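Local coordinates for protein putative glycosyltransferase (GalT1) (PDB 4PHR) that probably transfers a sugar from a UDP-linked donor, as a glycosyltransferase whose GT-D-fold domain, the part in this chain, binds UDP and manganese, at residues A[142-156]-A[192-205]. Residues are numbered along the deposited sequence; the frame is centred on the assembly and turned at random.
Sequences LWRGKDLLIVEGATS and TEKNAKNRLILVML. With UDP (uridine-5'-diphosphate), chain B.
L149 and V151 each use both backbone groups on strand 200-204, giving N-H to one carbonyl of it and taking N-H at their own C=O. These bonds, L149 N to L200 O, L202 N to L149 O, V151 N to L202 O and M204 N to V151 O, are all 2.8-2.9 Å long, and L200 N to D147 O begins the parallel ladder.

Near that start the side chain of R199, extended from CG to NE, crosses the neighbouring strand. NH1 reaches L148 O at 3.0 Å, approaching from 50° above the carbonyl plane, while the CB of D147 lies over one face of the guanidinium. S170 OG bonds both R199 NH1 and D147 OD1, bridging two groups whose charges stay 4.5 Å apart (D147 OD1 to R199 NH1).

Apolar side chains pack both faces of the sheet. On one, L202 CD1 meets L148 CD1 at 3.9 Å and, obliquely to the ring, W143 CE3, and I150 CG2 lies against M204 SD. On the other, L149 has CG anti to the backbone N (chi1 177°), which turns the branch to helix 185-195, where CD2 comes within 3.5 Å of T192 O and also meets N195 CB. V151 CG2 packs on the T192 side chain, and helix 206-218 continues this layer.

At the C-terminal side, S156 OG accepts from G153 N and shares a 2.9 Å hydrogen bond with UDP O3', while L205 CD1 approaches UDP O2. Central parallel strands flanked by helices, with the nucleotide at their C-terminal ends, are characteristic of a Rossmann-like nucleotide-binding site, here in the GT-D glycosyltransferase fold.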
ATOM      1  N   LEU A 142     -14.841  -1.059   2.592  1.00 18.35           N
ATOM      2  CA  LEU A 142     -14.355   0.290   2.333  1.00 19.59           C
ATOM      3  C   LEU A 142     -14.936   0.868   1.048  1.00 17.96           C
ATOM      4  O   LEU A 142     -15.181   2.068   0.958  1.00 20.90           O
ATOM      5  CB  LEU A 142     -12.821   0.328   2.274  1.00 20.13           C
ATOM      6  CG  LEU A 142     -12.073   0.026   3.574  1.00 23.12           C
ATOM      7  CD1 LEU A 142     -10.574   0.005   3.332  1.00 26.80           C
ATOM      8  CD2 LEU A 142     -12.423   1.052   4.632  1.00 28.86           C
ATOM      9  N   TRP A 143     -15.164   0.015   0.051  1.00 16.28           N
ATOM     10  CA  TRP A 143     -15.589   0.504  -1.260  1.00 15.91           C
ATOM     11  C   TRP A 143     -16.975   0.033  -1.706  1.00 16.68           C
ATOM     12  O   TRP A 143     -17.448   0.427  -2.767  1.00 17.00           O
ATOM     13  CB  TRP A 143     -14.543   0.199  -2.338  1.00 13.82           C
ATOM     14  CG  TRP A 143     -14.093  -1.229  -2.404  1.00 14.25           C
ATOM     15  CD1 TRP A 143     -14.762  -2.281  -2.962  1.00 16.25           C
ATOM     16  CD2 TRP A 143     -12.854  -1.752  -1.919  1.00 14.68           C
ATOM     17  NE1 TRP A 143     -14.018  -3.431  -2.841  1.00 17.20           N
ATOM     18  CE2 TRP A 143     -12.839  -3.131  -2.209  1.00 14.63           C
ATOM     19  CE3 TRP A 143     -11.753  -1.185  -1.266  1.00 16.22           C
ATOM     20  CZ2 TRP A 143     -11.768  -3.956  -1.865  1.00 18.42           C
ATOM     21  CZ3 TRP A 143     -10.686  -2.002  -0.928  1.00 17.75           C
ATOM     22  CH2 TRP A 143     -10.700  -3.376  -1.232  1.00 20.39           C
ATOM     23  N   ARG A 144     -17.650  -0.773  -0.890  1.00 16.54           N
ATOM     24  CA  ARG A 144     -18.987  -1.221  -1.252  1.00 18.11           C
ATOM     25  C   ARG A 144     -19.896  -0.013  -1.437  1.00 21.37           C
ATOM     26  O   ARG A 144     -20.007   0.826  -0.546  1.00 19.12           O
ATOM     27  CB  ARG A 144     -19.571  -2.152  -0.187  1.00 20.94           C
ATOM     28  CG  ARG A 144     -20.995  -2.608  -0.516  1.00 24.63           C
ATOM     29  CD  ARG A 144     -21.695  -3.260   0.669  1.00 26.39           C
ATOM     30  NE  ARG A 144     -21.312  -4.658   0.850  1.00 30.84           N
ATOM     31  CZ  ARG A 144     -21.869  -5.679   0.203  1.00 35.72           C
ATOM     32  NH1 ARG A 144     -22.830  -5.469  -0.686  1.00 35.85           N
ATOM     33  NH2 ARG A 144     -21.459  -6.917   0.443  1.00 34.91           N
ATOM     34  N   GLY A 145     -20.538   0.071  -2.600  1.00 20.46           N
ATOM     35  CA  GLY A 145     -21.448   1.161  -2.895  1.00 20.51           C
ATOM     36  C   GLY A 145     -20.786   2.498  -3.178  1.00 21.10           C
ATOM     37  O   GLY A 145     -21.467   3.522  -3.273  1.00 22.91           O
ATOM     38  N   LYS A 146     -19.464   2.504  -3.331  1.00 17.35           N
ATOM     39  CA  LYS A 146     -18.758   3.752  -3.574  1.00 19.40           C
ATOM     40  C   LYS A 146     -18.391   3.898  -5.041  1.00 16.66           C
ATOM     41  O   LYS A 146     -18.177   2.906  -5.741  1.00 17.67           O
ATOM     42  CB  LYS A 146     -17.480   3.825  -2.736  1.00 21.51           C
ATOM     43  CG  LYS A 146     -17.692   3.688  -1.237  1.00 22.47           C
ATOM     44  CD  LYS A 146     -18.527   4.830  -0.693  1.00 25.40           C
ATOM     45  CE  LYS A 146     -18.390   4.938   0.817  1.00 31.31           C
ATOM     46  NZ  LYS A 146     -18.837   3.703   1.510  1.00 40.64           N
ATOM     47  N   ASP A 147     -18.316   5.141  -5.502  1.00 19.70           N
ATOM     48  CA  ASP A 147     -17.706   5.435  -6.797  1.00 17.73           C
ATOM     49  C   ASP A 147     -16.213   5.603  -6.581  1.00 16.01           C
ATOM     50  O   ASP A 147     -15.794   6.415  -5.757  1.00 16.29           O
ATOM     51  CB  ASP A 147     -18.298   6.710  -7.394  1.00 18.54           C
ATOM     52  CG  ASP A 147     -19.766   6.557  -7.749  1.00 25.32           C
ATOM     53  OD1 ASP A 147     -20.098   5.633  -8.524  1.00 24.94           O
ATOM     54  OD2 ASP A 147     -20.581   7.353  -7.243  1.00 32.45           O
ATOM     55  N   LEU A 148     -15.416   4.834  -7.319  1.00 13.97           N
ATOM     56  CA  LEU A 148     -13.977   4.796  -7.095  1.00 12.38           C
ATOM     57  C   LEU A 148     -13.185   5.520  -8.163  1.00 12.85           C
ATOM     58  O   LEU A 148     -13.536   5.479  -9.347  1.00 13.45           O
ATOM     59  CB  LEU A 148     -13.481   3.350  -7.058  1.00 14.39           C
ATOM     60  CG  LEU A 148     -14.072   2.455  -5.976  1.00 14.79           C
ATOM     61  CD1 LEU A 148     -13.517   1.038  -6.090  1.00 15.27           C
ATOM     62  CD2 LEU A 148     -13.802   3.066  -4.610  1.00 18.58           C
ATOM     63  N   LEU A 149     -12.099   6.158  -7.735  1.00 12.12           N
ATOM     64  CA  LEU A 149     -11.038   6.561  -8.642  1.00 11.53           C
ATOM     65  C   LEU A 149      -9.805   5.774  -8.222  1.00 12.64           C
ATOM     66  O   LEU A 149      -9.315   5.939  -7.108  1.00 13.34           O
ATOM     67  CB  LEU A 149     -10.774   8.064  -8.543  1.00 15.41           C
ATOM     68  CG  LEU A 149      -9.621   8.596  -9.400  1.00 15.11           C
ATOM     69  CD1 LEU A 149      -9.861   8.316 -10.879  1.00 16.51           C
ATOM     70  CD2 LEU A 149      -9.425  10.087  -9.163  1.00 19.17           C
ATOM     71  N   ILE A 150      -9.339   4.889  -9.092  1.00 11.26           N
ATOM     72  CA  ILE A 150      -8.159   4.090  -8.801  1.00 10.29           C
ATOM     73  C   ILE A 150      -6.985   4.667  -9.563  1.00 10.94           C
ATOM     74  O   ILE A 150      -7.044   4.812 -10.786  1.00 12.09           O
ATOM     75  CB  ILE A 150      -8.363   2.606  -9.195  1.00 11.71           C
ATOM     76  CG1 ILE A 150      -9.499   1.979  -8.372  1.00 13.09           C
ATOM     77  CG2 ILE A 150      -7.051   1.830  -9.070  1.00 13.29           C
ATOM     78  CD1 ILE A 150      -9.801   0.549  -8.755  1.00 15.38           C
ATOM     79  N   VAL A 151      -5.938   5.024  -8.829  1.00 10.09           N
ATOM     80  CA  VAL A 151      -4.723   5.568  -9.420  1.00 11.13           C
ATOM     81  C   VAL A 151      -3.672   4.485  -9.254  1.00 10.45           C
ATOM     82  O   VAL A 151      -3.316   4.140  -8.134  1.00 11.15           O
ATOM     83  CB  VAL A 151      -4.286   6.873  -8.708  1.00 11.75           C
ATOM     84  CG1 VAL A 151      -3.050   7.478  -9.386  1.00 14.65           C
ATOM     85  CG2 VAL A 151      -5.439   7.882  -8.688  1.00 13.88           C
ATOM     86  N   GLU A 152      -3.216   3.918 -10.368  1.00 10.28           N
ATOM     87  CA  GLU A 152      -2.346   2.749 -10.333  1.00 10.23           C
ATOM     88  C   GLU A 152      -1.471   2.751 -11.578  1.00 10.53           C
ATOM     89  O   GLU A 152      -1.669   3.570 -12.488  1.00 11.51           O
ATOM     90  CB  GLU A 152      -3.175   1.466 -10.282  1.00 11.91           C
ATOM     91  CG  GLU A 152      -4.052   1.280 -11.515  1.00 12.80           C
ATOM     92  CD  GLU A 152      -4.832  -0.020 -11.539  1.00 13.89           C
ATOM     93  OE1 GLU A 152      -4.772  -0.785 -10.544  1.00 14.99           O
ATOM     94  OE2 GLU A 152      -5.504  -0.278 -12.567  1.00 16.49           O
ATOM     95  N   GLY A 153      -0.511   1.837 -11.621  1.00 10.74           N
ATOM     96  CA  GLY A 153       0.379   1.738 -12.757  1.00 10.35           C
ATOM     97  C   GLY A 153      -0.193   0.894 -13.871  1.00 10.56           C
ATOM     98  O   GLY A 153      -1.184   0.178 -13.692  1.00 11.82           O
ATOM     99  N   ALA A 154       0.458   0.948 -15.026  1.00 12.84           N
ATOM    100  CA  ALA A 154      -0.030   0.251 -16.208  1.00 15.09           C
ATOM    101  C   ALA A 154      -0.085  -1.272 -16.083  1.00 15.82           C
ATOM    102  O   ALA A 154      -0.858  -1.920 -16.791  1.00 19.72           O
ATOM    103  CB  ALA A 154       0.789   0.661 -17.432  1.00 17.85           C
ATOM    104  N   THR A 155       0.745  -1.849 -15.220  1.00 12.67           N
ATOM    105  CA  THR A 155       0.734  -3.304 -15.014  1.00 13.65           C
ATOM    106  C   THR A 155      -0.067  -3.734 -13.773  1.00 12.32           C
ATOM    107  O   THR A 155      -0.300  -4.926 -13.567  1.00 13.82           O
ATOM    108  CB  THR A 155       2.166  -3.895 -14.930  1.00 16.10           C
ATOM    109  OG1 THR A 155       2.865  -3.327 -13.808  1.00 14.52           O
ATOM    110  CG2 THR A 155       2.933  -3.613 -16.208  1.00 18.97           C
ATOM    111  N   SER A 156      -0.488  -2.777 -12.953  1.00 11.88           N
ATOM    112  CA  SER A 156      -1.156  -3.075 -11.680  1.00 11.86           C
ATOM    113  C   SER A 156      -2.476  -3.823 -11.888  1.00 12.09           C
ATOM    114  O   SER A 156      -2.729  -4.864 -11.267  1.00 13.46           O
ATOM    115  CB  SER A 156      -1.416  -1.784 -10.899  1.00 11.73           C
ATOM    116  OG  SER A 156      -0.211  -1.106 -10.601  1.00 12.87           O
ATOM    117  N   THR A 192      -5.633  13.558 -10.822  1.00 15.32           N
ATOM    118  CA  THR A 192      -6.373  12.890  -9.751  1.00 16.65           C
ATOM    119  C   THR A 192      -7.420  13.837  -9.160  1.00 19.23           C
ATOM    120  O   THR A 192      -8.590  13.475  -9.035  1.00 19.01           O
ATOM    121  CB  THR A 192      -5.440  12.348  -8.648  1.00 17.38           C
ATOM    122  OG1 THR A 192      -4.520  11.409  -9.219  1.00 16.17           O
ATOM    123  CG2 THR A 192      -6.246  11.645  -7.566  1.00 17.68           C
ATOM    124  N   GLU A 193      -7.003  15.063  -8.839  1.00 19.08           N
ATOM    125  CA  GLU A 193      -7.920  16.075  -8.321  1.00 22.07           C
ATOM    126  C   GLU A 193      -9.092  16.319  -9.269  1.00 21.91           C
ATOM    127  O   GLU A 193     -10.242  16.403  -8.841  1.00 23.50           O
ATOM    128  CB  GLU A 193      -7.194  17.404  -8.116  1.00 25.18           C
ATOM    129  CG  GLU A 193      -6.108  17.403  -7.060  1.00 32.11           C
ATOM    130  CD  GLU A 193      -5.393  18.742  -6.993  1.00 40.64           C
ATOM    131  OE1 GLU A 193      -6.058  19.785  -7.188  1.00 42.26           O
ATOM    132  OE2 GLU A 193      -4.166  18.754  -6.761  1.00 47.99           O
ATOM    133  N   LYS A 194      -8.787  16.449 -10.554  1.00 21.55           N
ATOM    134  CA  LYS A 194      -9.800  16.737 -11.565  1.00 19.98           C
ATOM    135  C   LYS A 194     -10.857  15.643 -11.638  1.00 21.76           C
ATOM    136  O   LYS A 194     -12.008  15.902 -12.004  1.00 23.21           O
ATOM    137  CB  LYS A 194      -9.152  16.882 -12.939  1.00 21.85           C
ATOM    138  CG  LYS A 194      -8.449  18.201 -13.172  1.00 25.67           C
ATOM    139  CD  LYS A 194      -7.644  18.132 -14.455  1.00 32.74           C
ATOM    140  CE  LYS A 194      -7.174  19.503 -14.876  1.00 34.01           C
ATOM    141  NZ  LYS A 194      -8.341  20.343 -15.253  1.00 37.33           N
ATOM    142  N   ASN A 195     -10.461  14.416 -11.318  1.00 18.66           N
ATOM    143  CA  ASN A 195     -11.341  13.271 -11.493  1.00 21.70           C
ATOM    144  C   ASN A 195     -11.920  12.724 -10.198  1.00 23.61           C
ATOM    145  O   ASN A 195     -12.643  11.723 -10.213  1.00 24.74           O
ATOM    146  CB  ASN A 195     -10.614  12.161 -12.254  1.00 19.65           C
ATOM    147  CG  ASN A 195     -10.486  12.464 -13.732  1.00 18.96           C
ATOM    148  OD1 ASN A 195     -11.432  12.273 -14.493  1.00 21.39           O
ATOM    149  ND2 ASN A 195      -9.322  12.949 -14.144  1.00 19.88           N
ATOM    150  N   ALA A 196     -11.611  13.379  -9.085  1.00 22.37           N
ATOM    151  CA  ALA A 196     -11.924  12.825  -7.771  1.00 25.04           C
ATOM    152  C   ALA A 196     -13.291  13.226  -7.227  1.00 25.37           C
ATOM    153  O   ALA A 196     -13.721  12.712  -6.196  1.00 26.44           O
ATOM    154  CB  ALA A 196     -10.837  13.195  -6.777  1.00 34.69           C
ATOM    155  N   LYS A 197     -13.955  14.160  -7.903  1.00 27.07           N
ATOM    156  CA  LYS A 197     -15.271  14.625  -7.471  1.00 31.43           C
ATOM    157  C   LYS A 197     -16.213  13.474  -7.106  1.00 28.14           C
ATOM    158  O   LYS A 197     -16.509  12.610  -7.933  1.00 29.39           O
ATOM    159  CB  LYS A 197     -15.905  15.527  -8.541  1.00 34.80           C
ATOM    160  CG  LYS A 197     -15.953  14.910  -9.939  1.00 45.72           C
ATOM    161  CD  LYS A 197     -16.547  15.871 -10.977  1.00 42.84           C
ATOM    162  CE  LYS A 197     -16.600  15.232 -12.364  1.00 42.02           C
ATOM    163  NZ  LYS A 197     -17.135  16.145 -13.430  1.00 36.04           N
ATOM    164  N   ASN A 198     -16.664  13.462  -5.853  1.00 26.28           N
ATOM    165  CA  ASN A 198     -17.591  12.442  -5.367  1.00 25.80           C
ATOM    166  C   ASN A 198     -17.083  11.000  -5.476  1.00 24.16           C
ATOM    167  O   ASN A 198     -17.879  10.064  -5.573  1.00 24.37           O
ATOM    168  CB  ASN A 198     -18.950  12.574  -6.064  1.00 35.50           C
ATOM    169  CG  ASN A 198     -19.664  13.864  -5.708  1.00 41.17           C
ATOM    170  OD1 ASN A 198     -19.642  14.305  -4.558  1.00 46.52           O
ATOM    171  ND2 ASN A 198     -20.300  14.480  -6.698  1.00 44.24           N
ATOM    172  N   ARG A 199     -15.764  10.826  -5.458  1.00 20.88           N
ATOM    173  CA  ARG A 199     -15.182   9.490  -5.504  1.00 16.79           C
ATOM    174  C   ARG A 199     -14.256   9.230  -4.320  1.00 16.96           C
ATOM    175  O   ARG A 199     -13.603  10.138  -3.807  1.00 21.97           O
ATOM    176  CB  ARG A 199     -14.419   9.269  -6.813  1.00 16.98           C
ATOM    177  CG  ARG A 199     -15.338   9.202  -8.012  1.00 17.13           C
ATOM    178  CD  ARG A 199     -14.634   8.904  -9.342  1.00 17.84           C
ATOM    179  NE  ARG A 199     -15.660   8.929 -10.378  1.00 19.23           N
ATOM    180  CZ  ARG A 199     -16.364   7.876 -10.777  1.00 18.39           C
ATOM    181  NH1 ARG A 199     -16.098   6.659 -10.301  1.00 17.09           N
ATOM    182  NH2 ARG A 199     -17.322   8.041 -11.681  1.00 23.04           N
ATOM    183  N   LEU A 200     -14.215   7.976  -3.891  1.00 16.94           N
ATOM    184  CA  LEU A 200     -13.189   7.518  -2.968  1.00 15.16           C
ATOM    185  C   LEU A 200     -11.966   7.180  -3.816  1.00 13.45           C
ATOM    186  O   LEU A 200     -12.082   6.508  -4.846  1.00 15.00           O
ATOM    187  CB  LEU A 200     -13.682   6.272  -2.231  1.00 15.50           C
ATOM    188  CG  LEU A 200     -12.689   5.509  -1.356  1.00 18.33           C
ATOM    189  CD1 LEU A 200     -12.232   6.381  -0.196  1.00 20.83           C
ATOM    190  CD2 LEU A 200     -13.324   4.225  -0.830  1.00 19.07           C
ATOM    191  N   ILE A 201     -10.796   7.646  -3.400  1.00 12.35           N
ATOM    192  CA  ILE A 201      -9.586   7.454  -4.191  1.00 12.17           C
ATOM    193  C   ILE A 201      -8.774   6.306  -3.603  1.00 12.37           C
ATOM    194  O   ILE A 201      -8.505   6.296  -2.407  1.00 13.49           O
ATOM    195  CB  ILE A 201      -8.723   8.745  -4.221  1.00 13.82           C
ATOM    196  CG1 ILE A 201      -9.561   9.956  -4.668  1.00 17.52           C
ATOM    197  CG2 ILE A 201      -7.503   8.552  -5.111  1.00 14.20           C
ATOM    198  CD1 ILE A 201      -8.852  11.298  -4.470  1.00 20.89           C
ATOM    199  N   LEU A 202      -8.421   5.329  -4.436  1.00 11.59           N
ATOM    200  CA  LEU A 202      -7.571   4.212  -4.029  1.00 10.07           C
ATOM    201  C   LEU A 202      -6.298   4.325  -4.837  1.00 10.69           C
ATOM    202  O   LEU A 202      -6.353   4.545  -6.048  1.00 12.28           O
ATOM    203  CB  LEU A 202      -8.239   2.870  -4.339  1.00 12.20           C
ATOM    204  CG  LEU A 202      -9.640   2.643  -3.756  1.00 12.68           C
ATOM    205  CD1 LEU A 202     -10.148   1.240  -4.097  1.00 15.36           C
ATOM    206  CD2 LEU A 202      -9.661   2.891  -2.252  1.00 13.98           C
ATOM    207  N   VAL A 203      -5.151   4.185  -4.180  1.00  9.75           N
ATOM    208  CA  VAL A 203      -3.885   4.399  -4.864  1.00 10.30           C
ATOM    209  C   VAL A 203      -2.983   3.180  -4.707  1.00  9.01           C
ATOM    210  O   VAL A 203      -2.755   2.713  -3.591  1.00 10.88           O
ATOM    211  CB  VAL A 203      -3.157   5.653  -4.323  1.00 11.99           C
ATOM    212  CG1 VAL A 203      -1.966   5.985  -5.207  1.00 12.68           C
ATOM    213  CG2 VAL A 203      -4.118   6.834  -4.239  1.00 12.83           C
ATOM    214  N   MET A 204      -2.464   2.690  -5.835  1.00  9.42           N
ATOM    215  CA  MET A 204      -1.557   1.548  -5.866  1.00  9.59           C
ATOM    216  C   MET A 204      -0.364   1.981  -6.713  1.00  8.61           C
ATOM    217  O   MET A 204      -0.349   1.788  -7.928  1.00  9.64           O
ATOM    218  CB  MET A 204      -2.239   0.304  -6.459  1.00 10.25           C
ATOM    219  CG  MET A 204      -3.457  -0.187  -5.670  1.00 10.55           C
ATOM    220  SD  MET A 204      -4.940   0.834  -5.923  1.00 13.03           S
ATOM    221  CE  MET A 204      -6.249  -0.359  -5.663  1.00 14.49           C
ATOM    222  N   LEU A 205       0.629   2.595  -6.072  1.00  9.64           N
ATOM    223  CA  LEU A 205       1.635   3.326  -6.832  1.00 10.21           C
ATOM    224  C   LEU A 205       2.952   3.502  -6.073  1.00  9.93           C
ATOM    225  O   LEU A 205       3.620   4.526  -6.199  1.00 12.13           O
ATOM    226  CB  LEU A 205       1.082   4.687  -7.303  1.00 11.98           C
ATOM    227  CG  LEU A 205       1.674   5.224  -8.611  1.00 13.82           C
ATOM    228  CD1 LEU A 205       1.185   4.419  -9.818  1.00 12.74           C
ATOM    229  CD2 LEU A 205       1.344   6.705  -8.787  1.00 16.34           C
TER
HETATM  230  N1  UDP B 301       3.701   0.886  -8.786  1.00 10.07           N
HETATM  231  C2  UDP B 301       3.499   1.570  -9.959  1.00 10.76           C
HETATM  232  N3  UDP B 301       4.382   2.552 -10.339  1.00 10.41           N
HETATM  233  C4  UDP B 301       5.465   2.863  -9.552  1.00 10.94           C
HETATM  234  C5  UDP B 301       5.672   2.174  -8.357  1.00 10.90           C
HETATM  235  C6  UDP B 301       4.848   1.090  -8.074  1.00 10.42           C
HETATM  236  O2  UDP B 301       2.547   1.293 -10.690  1.00 12.09           O
HETATM  237  O4  UDP B 301       6.213   3.773  -9.923  1.00 12.91           O
HETATM  238  C1' UDP B 301       2.697  -0.102  -8.362  1.00 10.22           C
HETATM  239  C2' UDP B 301       2.994  -1.572  -8.494  1.00 10.86           C
HETATM  240  O2' UDP B 301       2.765  -2.009  -9.817  1.00 13.09           O
HETATM  241  C3' UDP B 301       1.991  -2.148  -7.519  1.00 10.92           C
HETATM  242  C4' UDP B 301       1.934  -1.093  -6.427  1.00 10.86           C
HETATM  243  O4' UDP B 301       2.527   0.089  -6.972  1.00  9.51           O
HETATM  244  O3' UDP B 301       0.721  -2.235  -8.127  1.00 12.99           O
HETATM  245  C5' UDP B 301       2.669  -1.533  -5.167  1.00  9.99           C
HETATM  246  O5' UDP B 301       2.638  -0.467  -4.228  1.00  9.73           O
HETATM  247  PA  UDP B 301       3.356  -0.570  -2.791  1.00  8.83           P
HETATM  248  O1A UDP B 301       4.817  -0.659  -2.974  1.00 12.18           O
HETATM  249  O2A UDP B 301       2.859   0.583  -2.002  1.00 10.56           O
HETATM  250  O3A UDP B 301       2.792  -1.990  -2.252  1.00  9.39           O
HETATM  251  PB  UDP B 301       2.907  -2.760  -0.820  1.00  8.65           P
HETATM  252  O1B UDP B 301       3.889  -3.863  -1.037  1.00 11.59           O
HETATM  253  O2B UDP B 301       1.535  -3.273  -0.596  1.00 10.30           O
HETATM  254  O3B UDP B 301       3.377  -1.791   0.220  1.00 10.49           O
HETATM  255  O   HOH W   1     -18.578   7.445  -3.602  1.00 28.25           O
HETATM  256  O   HOH W   2     -19.202   9.923  -8.726  1.00 44.89           O